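Local atomic coordinates of N-alpha-acetyltransferase (Sulfolobus solfataricus P2, PDB entry 4R3L), a protein that transfers an acetyl group from acetyl-CoA to the free alpha-amino group at protein N-termini, with a preference for serine, and also accepts alanine and methionine. Residues 25-30 and 93-98; 102-107 and 136-141; 110-115 and 122-127. All blocks are in the same frame, centred on the assembly; numbering follows the deposited sequence.

Interaction 1. Residues 25-30 and 93-98; sequences IIKINR and AVLEEY. With COA (coenzyme A), chain C.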
loop_
_atom_site.group_PDB
_atom_site.type_symbol
_atom_site.label_atom_id
_atom_site.label_comp_id
_atom_site.label_asym_id
_atom_site.label_seq_id
_atom_site.Cartn_x
_atom_site.Cartn_y
_atom_site.Cartn_z
ATOM N N ILE A 25 10.815 -2.802 -9.007
ATOM C CA ILE A 25 9.510 -2.376 -8.502
ATOM C C ILE A 25 8.590 -1.926 -9.626
ATOM O O ILE A 25 7.417 -2.300 -9.670
ATOM C CB ILE A 25 9.680 -1.242 -7.460
ATOM C CG1 ILE A 25 10.264 -1.821 -6.153
ATOM C CG2 ILE A 25 8.353 -0.527 -7.212
ATOM C CD1 ILE A 25 10.658 -0.755 -5.112
ATOM N N ILE A 26 9.128 -1.129 -10.547
ATOM C CA ILE A 26 8.355 -0.668 -11.687
ATOM C C ILE A 26 7.924 -1.849 -12.544
ATOM O O ILE A 26 6.776 -1.917 -12.967
ATOM C CB ILE A 26 9.162 0.355 -12.547
ATOM C CG1 ILE A 26 9.395 1.641 -11.750
ATOM C CG2 ILE A 26 8.438 0.656 -13.854
ATOM C CD1 ILE A 26 10.170 2.715 -12.529
ATOM N N LYS A 27 8.840 -2.782 -12.777
ATOM C CA LYS A 27 8.528 -3.988 -13.528
ATOM C C LYS A 27 7.348 -4.735 -12.925
ATOM O O LYS A 27 6.420 -5.126 -13.632
ATOM C CB LYS A 27 9.740 -4.916 -13.584
ATOM C CG LYS A 27 9.412 -6.323 -14.088
ATOM C CD LYS A 27 10.458 -7.346 -13.645
ATOM C CE LYS A 27 9.798 -8.541 -12.958
ATOM N NZ LYS A 27 10.766 -9.653 -12.716
ATOM N N ILE A 28 7.395 -4.937 -11.612
ATOM C CA ILE A 28 6.309 -5.600 -10.893
ATOM C C ILE A 28 4.999 -4.835 -11.056
ATOM O O ILE A 28 3.940 -5.404 -11.327
ATOM C CB ILE A 28 6.648 -5.728 -9.393
ATOM C CG1 ILE A 28 7.846 -6.665 -9.210
ATOM C CG2 ILE A 28 5.442 -6.240 -8.615
ATOM C CD1 ILE A 28 8.419 -6.667 -7.801
ATOM N N ASN A 29 5.083 -3.523 -10.897
ATOM C CA ASN A 29 3.921 -2.669 -11.017
ATOM C C ASN A 29 3.312 -2.783 -12.421
ATOM O O ASN A 29 2.096 -2.933 -12.573
ATOM C CB ASN A 29 4.326 -1.230 -10.693
ATOM C CG ASN A 29 3.230 -0.232 -10.963
ATOM O OD1 ASN A 29 3.272 0.487 -11.957
ATOM N ND2 ASN A 29 2.260 -0.151 -10.061
ATOM N N ARG A 30 4.172 -2.742 -13.436
ATOM C CA ARG A 30 3.723 -2.836 -14.823
ATOM C C ARG A 30 3.020 -4.163 -15.091
ATOM O O ARG A 30 2.032 -4.209 -15.819
ATOM C CB ARG A 30 4.899 -2.658 -15.788
ATOM C CG ARG A 30 5.594 -1.298 -15.709
ATOM C CD ARG A 30 4.629 -0.123 -15.856
ATOM N NE ARG A 30 5.339 1.146 -16.063
ATOM C CZ ARG A 30 5.435 2.121 -15.160
ATOM N NH1 ARG A 30 4.863 1.999 -13.960
ATOM N NH2 ARG A 30 6.108 3.228 -15.459
ATOM N N ALA A 93 1.945 -4.748 -4.377
ATOM C CA ALA A 93 1.851 -5.809 -5.360
ATOM C C ALA A 93 2.859 -6.909 -5.061
ATOM O O ALA A 93 3.910 -6.657 -4.477
ATOM C CB ALA A 93 2.071 -5.253 -6.760
ATOM N N VAL A 94 2.523 -8.131 -5.466
ATOM C CA VAL A 94 3.396 -9.284 -5.299
ATOM C C VAL A 94 3.382 -10.085 -6.598
ATOM O O VAL A 94 2.308 -10.315 -7.153
ATOM C CB VAL A 94 2.929 -10.175 -4.119
ATOM C CG1 VAL A 94 3.794 -11.424 -3.990
ATOM C CG2 VAL A 94 2.907 -9.383 -2.807
ATOM N N LEU A 95 4.553 -10.484 -7.095
ATOM C CA LEU A 95 4.621 -11.295 -8.320
ATOM C C LEU A 95 3.764 -12.558 -8.152
ATOM O O LEU A 95 3.773 -13.176 -7.085
ATOM C CB LEU A 95 6.070 -11.671 -8.658
ATOM C CG LEU A 95 6.975 -10.569 -9.221
ATOM C CD1 LEU A 95 8.394 -11.053 -9.428
ATOM C CD2 LEU A 95 6.406 -10.017 -10.522
ATOM N N GLU A 96 3.025 -12.921 -9.201
ATOM C CA GLU A 96 2.070 -14.036 -9.159
ATOM C C GLU A 96 2.666 -15.328 -8.610
ATOM O O GLU A 96 2.023 -16.026 -7.830
ATOM C CB GLU A 96 1.497 -14.304 -10.556
ATOM C CG GLU A 96 0.359 -15.339 -10.584
ATOM C CD GLU A 96 0.851 -16.781 -10.652
ATOM O OE1 GLU A 96 1.949 -17.018 -11.201
ATOM O OE2 GLU A 96 0.144 -17.681 -10.148
ATOM N N GLU A 97 3.887 -15.643 -9.024
ATOM C CA GLU A 97 4.529 -16.898 -8.639
ATOM C C GLU A 97 4.746 -16.993 -7.130
ATOM O O GLU A 97 4.852 -18.085 -6.574
ATOM C CB GLU A 97 5.861 -17.058 -9.376
ATOM C CG GLU A 97 5.725 -17.213 -10.890
ATOM C CD GLU A 97 5.612 -15.883 -11.638
ATOM O OE1 GLU A 97 5.604 -14.811 -10.992
ATOM O OE2 GLU A 97 5.529 -15.915 -12.885
ATOM N N TYR A 98 4.784 -15.845 -6.463
ATOM C CA TYR A 98 5.104 -15.810 -5.045
ATOM C C TYR A 98 3.920 -15.444 -4.156
ATOM O O TYR A 98 4.102 -15.100 -2.988
ATOM C CB TYR A 98 6.259 -14.839 -4.810
ATOM C CG TYR A 98 7.549 -15.322 -5.435
ATOM C CD1 TYR A 98 8.343 -16.254 -4.779
ATOM C CD2 TYR A 98 7.958 -14.873 -6.688
ATOM C CE1 TYR A 98 9.517 -16.719 -5.341
ATOM C CE2 TYR A 98 9.141 -15.336 -7.261
ATOM C CZ TYR A 98 9.914 -16.256 -6.574
ATOM O OH TYR A 98 11.094 -16.733 -7.110
HETATM N N1A COA C . -8.347 -15.410 -2.892
HETATM C C2A COA C . -8.861 -15.398 -1.644
HETATM N N3A COA C . -8.168 -14.888 -0.624
HETATM C C4A COA C . -6.918 -14.366 -0.822
HETATM C C5A COA C . -6.361 -14.366 -2.092
HETATM C C6A COA C . -7.113 -14.909 -3.146
HETATM N N6A COA C . -6.567 -14.927 -4.499
HETATM N N7A COA C . -5.104 -13.781 -1.993
HETATM C C8A COA C . -4.906 -13.440 -0.689
HETATM N N9A COA C . -5.996 -13.779 0.028
HETATM C C1B COA C . -6.190 -13.608 1.477
HETATM C C2B COA C . -6.158 -14.924 2.148
HETATM O O2B COA C . -6.930 -14.906 3.296
HETATM C C3B COA C . -4.772 -15.051 2.532
HETATM O O3B COA C . -4.663 -16.001 3.516
HETATM P P3B COA C . -4.269 -17.470 3.128
HETATM O O7A COA C . -3.804 -18.232 4.368
HETATM O O8A COA C . -3.163 -17.434 2.149
HETATM O O9A COA C . -5.451 -18.163 2.521
HETATM C C4B COA C . -4.487 -13.691 3.023
HETATM O O4B COA C . -5.132 -12.853 2.096
HETATM C C5B COA C . -3.049 -13.384 3.002
HETATM O O5B COA C . -2.541 -13.229 1.707
HETATM P P1A COA C . -1.023 -12.991 1.339
HETATM O O1A COA C . -0.334 -14.285 1.002
HETATM O O2A COA C . -0.359 -12.263 2.435
HETATM O O3A COA C . -1.146 -12.115 0.010
HETATM P P2A COA C . -0.223 -12.217 -1.265
HETATM O O4A COA C . -0.575 -13.417 -2.129
HETATM O O5A COA C . 1.220 -12.211 -0.872
HETATM O O6A COA C . -0.499 -10.892 -2.134
HETATM C CBP COA C . -1.978 -9.353 -3.318
HETATM C CCP COA C . -1.779 -10.380 -2.162
HETATM C CDP COA C . -3.415 -8.906 -3.340
HETATM C CEP COA C . -1.055 -8.169 -3.038
HETATM C CAP COA C . -1.585 -10.083 -4.583
HETATM O OAP COA C . -2.572 -11.020 -5.021
HETATM C C9P COA C . -1.308 -9.185 -5.774
HETATM O O9P COA C . -0.174 -8.660 -5.932
HETATM N N8P COA C . -2.313 -8.922 -6.781
HETATM C C7P COA C . -2.085 -8.066 -7.942
HETATM C C6P COA C . -1.775 -6.589 -7.564
HETATM C C5P COA C . -2.823 -5.991 -6.630
HETATM O O5P COA C . -4.038 -6.145 -6.917
HETATM N N4P COA C . -2.412 -5.280 -5.418
HETATM C C3P COA C . -3.407 -4.724 -4.522
HETATM C C2P COA C . -4.238 -3.547 -5.017
HETATM S S1P COA C . -5.134 -2.599 -3.830
#
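Ile28 of helix 22-32 in this GNAT fold meets Ala93 and Leu95 through aliphatic carbons alone, and the flat groups of this contact lie beside it on the helix. On one face of the Arg30 guanidinium sits Ile26 CG2, 3.6 Å above the plane and over its centre. At the edge, within that plane, lies Asn29 OD1, which accepts a bent hydrogen bond (134°) of 3.0 Å from Arg30 NH1. Asn29 ND2 also donates to the Glu35 carbonyl and meets Tyr65 OH, and Arg30 NH1 bonds the Tyr37 carbonyl; the Glu35 and Tyr37 bonds join the helix to the segment that carries the specificity residue Glu35 and substrate-binding Tyr37.

The contact sets the helix against the end of strand 83-94, where the strand gives way to the turn leading to the pyrophosphate site. Ile28 straddles this end. With CG1 beside the backbone N (chi1 -66°) and CG2 anti to it, the two branches are shared between neighbours: CG1 reaches Leu95 CD2 at 3.9 Å, while CG2 rests on Ala93 CB at 4.0 Å. The Ile28 and Leu95 side chains cross at about a right angle. Val62 and Tyr65 of the adjoining strand also pack on Ile28. At the exposed margin the end of Lys27 comes loosely near Leu95, NZ to CD1 at 4.3 Å.

Val94 points its side chain away from the helix and packs on Ile103. At the edge of the strand not paired with strand 61-72, the Val94 backbone N donates to the pantetheine carbonyl O9P of coenzyme A at 2.8 Å (155°).

Interaction 2. Residues 102-107 and 136-141; sequences GIATTL and IALYEK. With COA (coenzyme A), chain C.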
loop_
_atom_site.group_PDB
_atom_site.type_symbol
_atom_site.label_atom_id
_atom_site.label_comp_id
_atom_site.label_asym_id
_atom_site.label_seq_id
_atom_site.Cartn_x
_atom_site.Cartn_y
_atom_site.Cartn_z
ATOM N N GLY A 102 2.032 -15.173 2.272
ATOM C CA GLY A 102 2.018 -14.202 3.350
ATOM C C GLY A 102 2.830 -12.935 3.066
ATOM O O GLY A 102 3.039 -12.123 3.965
ATOM N N ILE A 103 3.302 -12.773 1.832
ATOM C CA ILE A 103 4.150 -11.627 1.519
ATOM C C ILE A 103 3.387 -10.315 1.702
ATOM O O ILE A 103 3.886 -9.387 2.351
ATOM C CB ILE A 103 4.721 -11.698 0.095
ATOM C CG1 ILE A 103 5.787 -12.802 0.023
ATOM C CG2 ILE A 103 5.339 -10.345 -0.303
ATOM C CD1 ILE A 103 6.311 -13.090 -1.362
ATOM N N ALA A 104 2.183 -10.226 1.144
ATOM C CA ALA A 104 1.442 -8.959 1.244
ATOM C C ALA A 104 1.100 -8.681 2.699
ATOM O O ALA A 104 1.158 -7.542 3.161
ATOM C CB ALA A 104 0.183 -8.986 0.397
ATOM N N THR A 105 0.762 -9.734 3.439
ATOM C CA THR A 105 0.455 -9.554 4.849
ATOM C C THR A 105 1.641 -8.990 5.598
ATOM O O THR A 105 1.481 -8.092 6.420
ATOM C CB THR A 105 0.014 -10.884 5.516
ATOM O OG1 THR A 105 -1.227 -11.298 4.940
ATOM C CG2 THR A 105 -0.178 -10.684 7.007
ATOM N N THR A 106 2.841 -9.495 5.320
ATOM C CA THR A 106 3.984 -9.019 6.070
ATOM C C THR A 106 4.427 -7.637 5.576
ATOM O O THR A 106 4.898 -6.830 6.369
ATOM C CB THR A 106 5.166 -10.005 6.000
ATOM O OG1 THR A 106 5.585 -10.172 4.635
ATOM C CG2 THR A 106 4.747 -11.358 6.589
ATOM N N LEU A 107 4.268 -7.366 4.283
ATOM C CA LEU A 107 4.557 -6.008 3.782
ATOM C C LEU A 107 3.674 -4.977 4.502
ATOM O O LEU A 107 4.145 -3.921 4.943
ATOM C CB LEU A 107 4.346 -5.913 2.259
ATOM C CG LEU A 107 5.426 -6.564 1.383
ATOM C CD1 LEU A 107 4.976 -6.663 -0.073
ATOM C CD2 LEU A 107 6.745 -5.796 1.483
ATOM N N ILE A 136 -9.149 -7.548 -1.355
ATOM C CA ILE A 136 -10.162 -7.231 -0.350
ATOM C C ILE A 136 -10.150 -8.237 0.800
ATOM O O ILE A 136 -10.324 -7.878 1.986
ATOM C CB ILE A 136 -11.564 -7.190 -0.979
ATOM C CG1 ILE A 136 -11.659 -6.054 -2.005
ATOM C CG2 ILE A 136 -12.631 -7.016 0.083
ATOM C CD1 ILE A 136 -13.006 -5.987 -2.698
ATOM N N ALA A 137 -9.958 -9.502 0.445
ATOM C CA ALA A 137 -9.876 -10.568 1.439
ATOM C C ALA A 137 -8.695 -10.329 2.371
ATOM O O ALA A 137 -8.824 -10.472 3.589
ATOM C CB ALA A 137 -9.752 -11.927 0.759
ATOM N N LEU A 138 -7.559 -9.973 1.778
ATOM C CA LEU A 138 -6.335 -9.666 2.511
ATOM C C LEU A 138 -6.626 -8.597 3.565
ATOM O O LEU A 138 -6.443 -8.817 4.765
ATOM C CB LEU A 138 -5.246 -9.208 1.531
ATOM C CG LEU A 138 -3.982 -8.485 1.999
ATOM C CD1 LEU A 138 -3.043 -9.447 2.674
ATOM C CD2 LEU A 138 -3.289 -7.773 0.825
ATOM N N TYR A 139 -7.122 -7.450 3.107
ATOM C CA TYR A 139 -7.388 -6.322 3.993
ATOM C C TYR A 139 -8.429 -6.628 5.079
ATOM O O TYR A 139 -8.291 -6.191 6.226
ATOM C CB TYR A 139 -7.833 -5.113 3.164
ATOM C CG TYR A 139 -6.895 -4.772 2.018
ATOM C CD1 TYR A 139 -5.514 -4.873 2.154
ATOM C CD2 TYR A 139 -7.394 -4.354 0.798
ATOM C CE1 TYR A 139 -4.665 -4.550 1.097
ATOM C CE2 TYR A 139 -6.562 -4.046 -0.250
ATOM C CZ TYR A 139 -5.201 -4.147 -0.104
ATOM O OH TYR A 139 -4.385 -3.817 -1.171
ATOM N N GLU A 140 -9.484 -7.352 4.738
ATOM C CA GLU A 140 -10.473 -7.689 5.766
ATOM C C GLU A 140 -9.867 -8.631 6.823
ATOM O O GLU A 140 -10.177 -8.529 8.009
ATOM C CB GLU A 140 -11.729 -8.303 5.136
ATOM C CG GLU A 140 -12.610 -7.275 4.420
ATOM C CD GLU A 140 -13.777 -7.907 3.680
ATOM O OE1 GLU A 140 -13.736 -9.134 3.444
ATOM O OE2 GLU A 140 -14.731 -7.174 3.333
ATOM N N LYS A 141 -8.972 -9.515 6.396
ATOM C CA LYS A 141 -8.261 -10.377 7.343
ATOM C C LYS A 141 -7.404 -9.568 8.314
ATOM O O LYS A 141 -7.220 -9.966 9.460
ATOM C CB LYS A 141 -7.385 -11.394 6.608
ATOM C CG LYS A 141 -8.046 -12.752 6.391
ATOM C CD LYS A 141 -7.036 -13.887 6.535
ATOM C CE LYS A 141 -7.688 -15.255 6.336
ATOM N NZ LYS A 141 -8.755 -15.563 7.335
HETATM N N1A COA C . -8.347 -15.410 -2.892
HETATM C C2A COA C . -8.861 -15.398 -1.644
HETATM N N3A COA C . -8.168 -14.888 -0.624
HETATM C C4A COA C . -6.918 -14.366 -0.822
HETATM C C5A COA C . -6.361 -14.366 -2.092
HETATM C C6A COA C . -7.113 -14.909 -3.146
HETATM N N6A COA C . -6.567 -14.927 -4.499
HETATM N N7A COA C . -5.104 -13.781 -1.993
HETATM C C8A COA C . -4.906 -13.440 -0.689
HETATM N N9A COA C . -5.996 -13.779 0.028
HETATM C C1B COA C . -6.190 -13.608 1.477
HETATM C C2B COA C . -6.158 -14.924 2.148
HETATM O O2B COA C . -6.930 -14.906 3.296
HETATM C C3B COA C . -4.772 -15.051 2.532
HETATM O O3B COA C . -4.663 -16.001 3.516
HETATM P P3B COA C . -4.269 -17.470 3.128
HETATM O O7A COA C . -3.804 -18.232 4.368
HETATM O O8A COA C . -3.163 -17.434 2.149
HETATM O O9A COA C . -5.451 -18.163 2.521
HETATM C C4B COA C . -4.487 -13.691 3.023
HETATM O O4B COA C . -5.132 -12.853 2.096
HETATM C C5B COA C . -3.049 -13.384 3.002
HETATM O O5B COA C . -2.541 -13.229 1.707
HETATM P P1A COA C . -1.023 -12.991 1.339
HETATM O O1A COA C . -0.334 -14.285 1.002
HETATM O O2A COA C . -0.359 -12.263 2.435
HETATM O O3A COA C . -1.146 -12.115 0.010
HETATM P P2A COA C . -0.223 -12.217 -1.265
HETATM O O4A COA C . -0.575 -13.417 -2.129
HETATM O O5A COA C . 1.220 -12.211 -0.872
HETATM O O6A COA C . -0.499 -10.892 -2.134
HETATM C CBP COA C . -1.978 -9.353 -3.318
HETATM C CCP COA C . -1.779 -10.380 -2.162
HETATM C CDP COA C . -3.415 -8.906 -3.340
HETATM C CEP COA C . -1.055 -8.169 -3.038
HETATM C CAP COA C . -1.585 -10.083 -4.583
HETATM O OAP COA C . -2.572 -11.020 -5.021
HETATM C C9P COA C . -1.308 -9.185 -5.774
HETATM O O9P COA C . -0.174 -8.660 -5.932
HETATM N N8P COA C . -2.313 -8.922 -6.781
HETATM C C7P COA C . -2.085 -8.066 -7.942
HETATM C C6P COA C . -1.775 -6.589 -7.564
HETATM C C5P COA C . -2.823 -5.991 -6.630
HETATM O O5P COA C . -4.038 -6.145 -6.917
HETATM N N4P COA C . -2.412 -5.280 -5.418
HETATM C C3P COA C . -3.407 -4.724 -4.522
HETATM C C2P COA C . -4.238 -3.547 -5.017
HETATM S S1P COA C . -5.134 -2.599 -3.830
#
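Two torsions of Leu138 aim its fork at the neighbouring helix: CG stands anti to the backbone N (chi1 164°), and chi2 of 74° spreads the methyls so that CD2 touches Ala104 CB at 3.7 Å while CD1 lies against Thr105 OG1 at 3.4 Å. Thr105 keeps OG1 beside its own backbone N (chi1 -66°), which lets both groups grip one phosphate oxygen of coenzyme A: OG1 donates to O2A at 2.8 Å and N to O2A at 2.9 Å.

This is the pyrophosphate-binding motif of GNAT enzymes, (Q/R)-x-x-G-x-(G/A), with Gly102 and Ala104 as its last two conserved positions. Gly102, at the N-cap, has backbone angles that would jam a side chain against the preceding carbonyl; its N donates to O1A of coenzyme A at 2.8 Å. Ala104 N donates to O5A of the second phosphate at 3.0 Å. The start of the helix therefore points its N-H groups at the diphosphate, where the helix dipole would probably favour the negative charge.

Segment 136-141 flanks the other side of the cofactor. Ala137 CB approaches the adenine N3A, and Lys141 CE comes to 3.2 Å from the ribose O2B. Tyr139 reaches the far end of the cofactor, its OH 3.0 Å from S1P, with the sulfur at the ring edge and near its plane. Without that hydroxyl, a phenylalanine here would probably leave the thiol end of the cofactor without its close polar neighbour.

The start of helix 103-119 holds the diphosphate, while helix 133-141 lines the adenosine and, through Tyr139, the thiol end; both helices pack on the sheet, where Ile92 of strand 83-94 touches Ala104 and Tyr139, and Leu126 and Val128 of strand 123-129 pack on the Tyr139 ring.

Interaction 3. Residues 110-115 and 122-127; sequences ASMKSM and EEIYLE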
loop_
_atom_site.group_PDB
_atom_site.type_symbol
_atom_site.label_atom_id
_atom_site.label_comp_id
_atom_site.label_asym_id
_atom_site.label_seq_id
_atom_site.Cartn_x
_atom_site.Cartn_y
_atom_site.Cartn_z
ATOM N N ALA A 110 4.697 -4.445 8.183
ATOM C CA ALA A 110 5.927 -3.681 8.318
ATOM C C ALA A 110 5.661 -2.203 8.064
ATOM O O ALA A 110 6.141 -1.332 8.806
ATOM C CB ALA A 110 6.995 -4.203 7.349
ATOM N N SER A 111 4.907 -1.927 7.003
ATOM C CA SER A 111 4.574 -0.548 6.668
ATOM C C SER A 111 3.733 0.063 7.782
ATOM O O SER A 111 3.982 1.184 8.201
ATOM C CB SER A 111 3.842 -0.463 5.318
ATOM O OG SER A 111 3.817 0.886 4.846
ATOM N N MET A 112 2.745 -0.682 8.276
ATOM C CA MET A 112 1.913 -0.188 9.374
ATOM C C MET A 112 2.713 0.182 10.618
ATOM O O MET A 112 2.475 1.213 11.245
ATOM C CB MET A 112 0.869 -1.235 9.756
ATOM C CG MET A 112 -0.274 -1.292 8.800
ATOM S SD MET A 112 -1.368 -2.678 9.139
ATOM C CE MET A 112 -1.770 -2.354 10.842
ATOM N N LYS A 113 3.650 -0.685 10.983
ATOM C CA LYS A 113 4.467 -0.459 12.171
ATOM C C LYS A 113 5.283 0.818 12.015
ATOM O O LYS A 113 5.410 1.590 12.957
ATOM C CB LYS A 113 5.387 -1.658 12.430
ATOM C CG LYS A 113 6.205 -1.565 13.720
ATOM C CD LYS A 113 6.948 -2.877 13.992
ATOM C CE LYS A 113 7.704 -2.821 15.321
ATOM N NZ LYS A 113 8.433 -4.085 15.638
ATOM N N SER A 114 5.822 1.052 10.818
ATOM C CA SER A 114 6.559 2.275 10.569
ATOM C C SER A 114 5.647 3.512 10.515
ATOM O O SER A 114 6.001 4.564 11.025
ATOM C CB SER A 114 7.363 2.167 9.263
ATOM O OG SER A 114 7.867 3.450 8.902
ATOM N N MET A 115 4.492 3.397 9.875
ATOM C CA MET A 115 3.524 4.492 9.881
ATOM C C MET A 115 3.192 4.910 11.317
ATOM O O MET A 115 3.164 6.098 11.647
ATOM C CB MET A 115 2.248 4.085 9.152
ATOM C CG MET A 115 2.423 3.898 7.665
ATOM S SD MET A 115 0.915 3.186 7.007
ATOM C CE MET A 115 1.262 3.188 5.252
ATOM N N GLU A 122 -2.294 7.614 12.927
ATOM C CA GLU A 122 -3.367 7.140 13.798
ATOM C C GLU A 122 -4.289 6.184 13.035
ATOM O O GLU A 122 -5.056 5.416 13.625
ATOM C CB GLU A 122 -4.138 8.349 14.370
ATOM C CG GLU A 122 -5.474 8.057 15.051
ATOM C CD GLU A 122 -6.642 8.009 14.071
ATOM O OE1 GLU A 122 -6.484 8.487 12.926
ATOM O OE2 GLU A 122 -7.713 7.482 14.445
ATOM N N GLU A 123 -4.199 6.220 11.704
ATOM C CA GLU A 123 -4.955 5.294 10.878
ATOM C C GLU A 123 -4.176 4.943 9.619
ATOM O O GLU A 123 -3.275 5.673 9.222
ATOM C CB GLU A 123 -6.316 5.876 10.508
ATOM C CG GLU A 123 -6.270 7.135 9.644
ATOM C CD GLU A 123 -7.516 7.269 8.785
ATOM O OE1 GLU A 123 -7.797 6.323 8.019
ATOM O OE2 GLU A 123 -8.223 8.296 8.880
ATOM N N ILE A 124 -4.507 3.807 9.016
ATOM C CA ILE A 124 -3.940 3.441 7.727
ATOM C C ILE A 124 -5.120 3.232 6.806
ATOM O O ILE A 124 -6.138 2.696 7.224
ATOM C CB ILE A 124 -3.045 2.166 7.792
ATOM C CG1 ILE A 124 -2.604 1.743 6.391
ATOM C CG2 ILE A 124 -3.789 0.990 8.435
ATOM C CD1 ILE A 124 -1.565 0.640 6.358
ATOM N N TYR A 125 -5.017 3.691 5.566
ATOM C CA TYR A 125 -6.076 3.411 4.618
ATOM C C TYR A 125 -5.549 3.243 3.204
ATOM O O TYR A 125 -4.369 3.482 2.919
ATOM C CB TYR A 125 -7.133 4.521 4.647
ATOM C CG TYR A 125 -6.713 5.810 3.968
ATOM C CD1 TYR A 125 -7.186 6.136 2.705
ATOM C CD2 TYR A 125 -5.853 6.699 4.594
ATOM C CE1 TYR A 125 -6.829 7.304 2.090
ATOM C CE2 TYR A 125 -5.485 7.888 3.977
ATOM C CZ TYR A 125 -5.974 8.179 2.727
ATOM O OH TYR A 125 -5.611 9.346 2.105
ATOM N N LEU A 126 -6.446 2.822 2.324
ATOM C CA LEU A 126 -6.095 2.530 0.948
ATOM C C LEU A 126 -7.355 2.502 0.118
ATOM O O LEU A 126 -8.463 2.490 0.660
ATOM C CB LEU A 126 -5.361 1.189 0.852
ATOM C CG LEU A 126 -6.125 0.001 1.451
ATOM C CD1 LEU A 126 -7.120 -0.654 0.470
ATOM C CD2 LEU A 126 -5.165 -1.039 2.005
ATOM N N GLU A 127 -7.176 2.466 -1.193
ATOM C CA GLU A 127 -8.284 2.274 -2.118
ATOM C C GLU A 127 -8.135 0.918 -2.813
ATOM O O GLU A 127 -7.021 0.510 -3.133
ATOM C CB GLU A 127 -8.322 3.406 -3.146
ATOM C CG GLU A 127 -8.826 4.745 -2.615
ATOM C CD GLU A 127 -7.761 5.564 -1.917
ATOM O OE1 GLU A 127 -6.562 5.385 -2.216
ATOM O OE2 GLU A 127 -8.130 6.410 -1.071
#
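Ile124 points from its strand straight at helix 103-119 and ends between Met112 and Met115, one helical turn apart, crossing each of them at about a right angle. Its CG1 stands anti to the backbone N (chi1 174°) and the chain runs on extended, so that CD1 is carried out to the helix as the leading atom. The price is that CG2 takes the crowded position between the backbone N and the carbonyl carbon.

The two methionines receive this methyl in different ways. Met112 offers a point near its root: CG lies 3.4 Å from Ile124 CD1, tighter than usual carbon packing, while the chain beyond turns at chi3 (56°). Met115 is extended and meets the isoleucine with its sulfur, SD being 3.6 Å from Ile124 CD1 and 3.9 Å from Ile124 CG1; its terminal CE comes to 4.0 Å from the same CD1. One methyl is thus held between a methylene and a thioether, with no hydrogen bond across the contact.

Around this centre Met115 also packs on Pro68 and Ile70 of strand 61-72, Met112 and Ile124 both touch Arg165 of strand 160-166, and Val89 of strand 83-94 lies against Ile124. Facing away from the helix, Tyr125 stacks its ring on His88, and farther along the strand Glu127 OE1 is hydrogen-bonded directly to His88 NE2; both are known zinc-binding residues, and the Glu127 backbone also hydrogen-bonds the bound peptide. Ile124 thus faces the helix, while Tyr125 and Glu127 face the His88 side. Two parallel neighbouring strands, 83-94 and 123-129, joined by helix 103-119 packed on them, form a beta-alpha-beta crossover of the GNAT fold.

Interaction 1 closes before interaction 2 opens along the chain, and interaction 3 is nested inside the loop that interaction 2 closes. Interactions 1 and 3 lie on opposite sides of the chain's centre, their centres about 20 Å apart, yet their strands 83-94 and 123-129 are parallel neighbours in the one mixed sheet. Interactions 2 and 3 share helix 103-119, with centres about 12 Å apart, and meet where Tyr139 packs on Leu126. Interactions 1 and 2, with centres about 15 Å apart, touch through Val94 and Ile103 and both hold coenzyme A. The crossover thus carries the cofactor site at its strand end and helix start, and is packed to the sheet farther down.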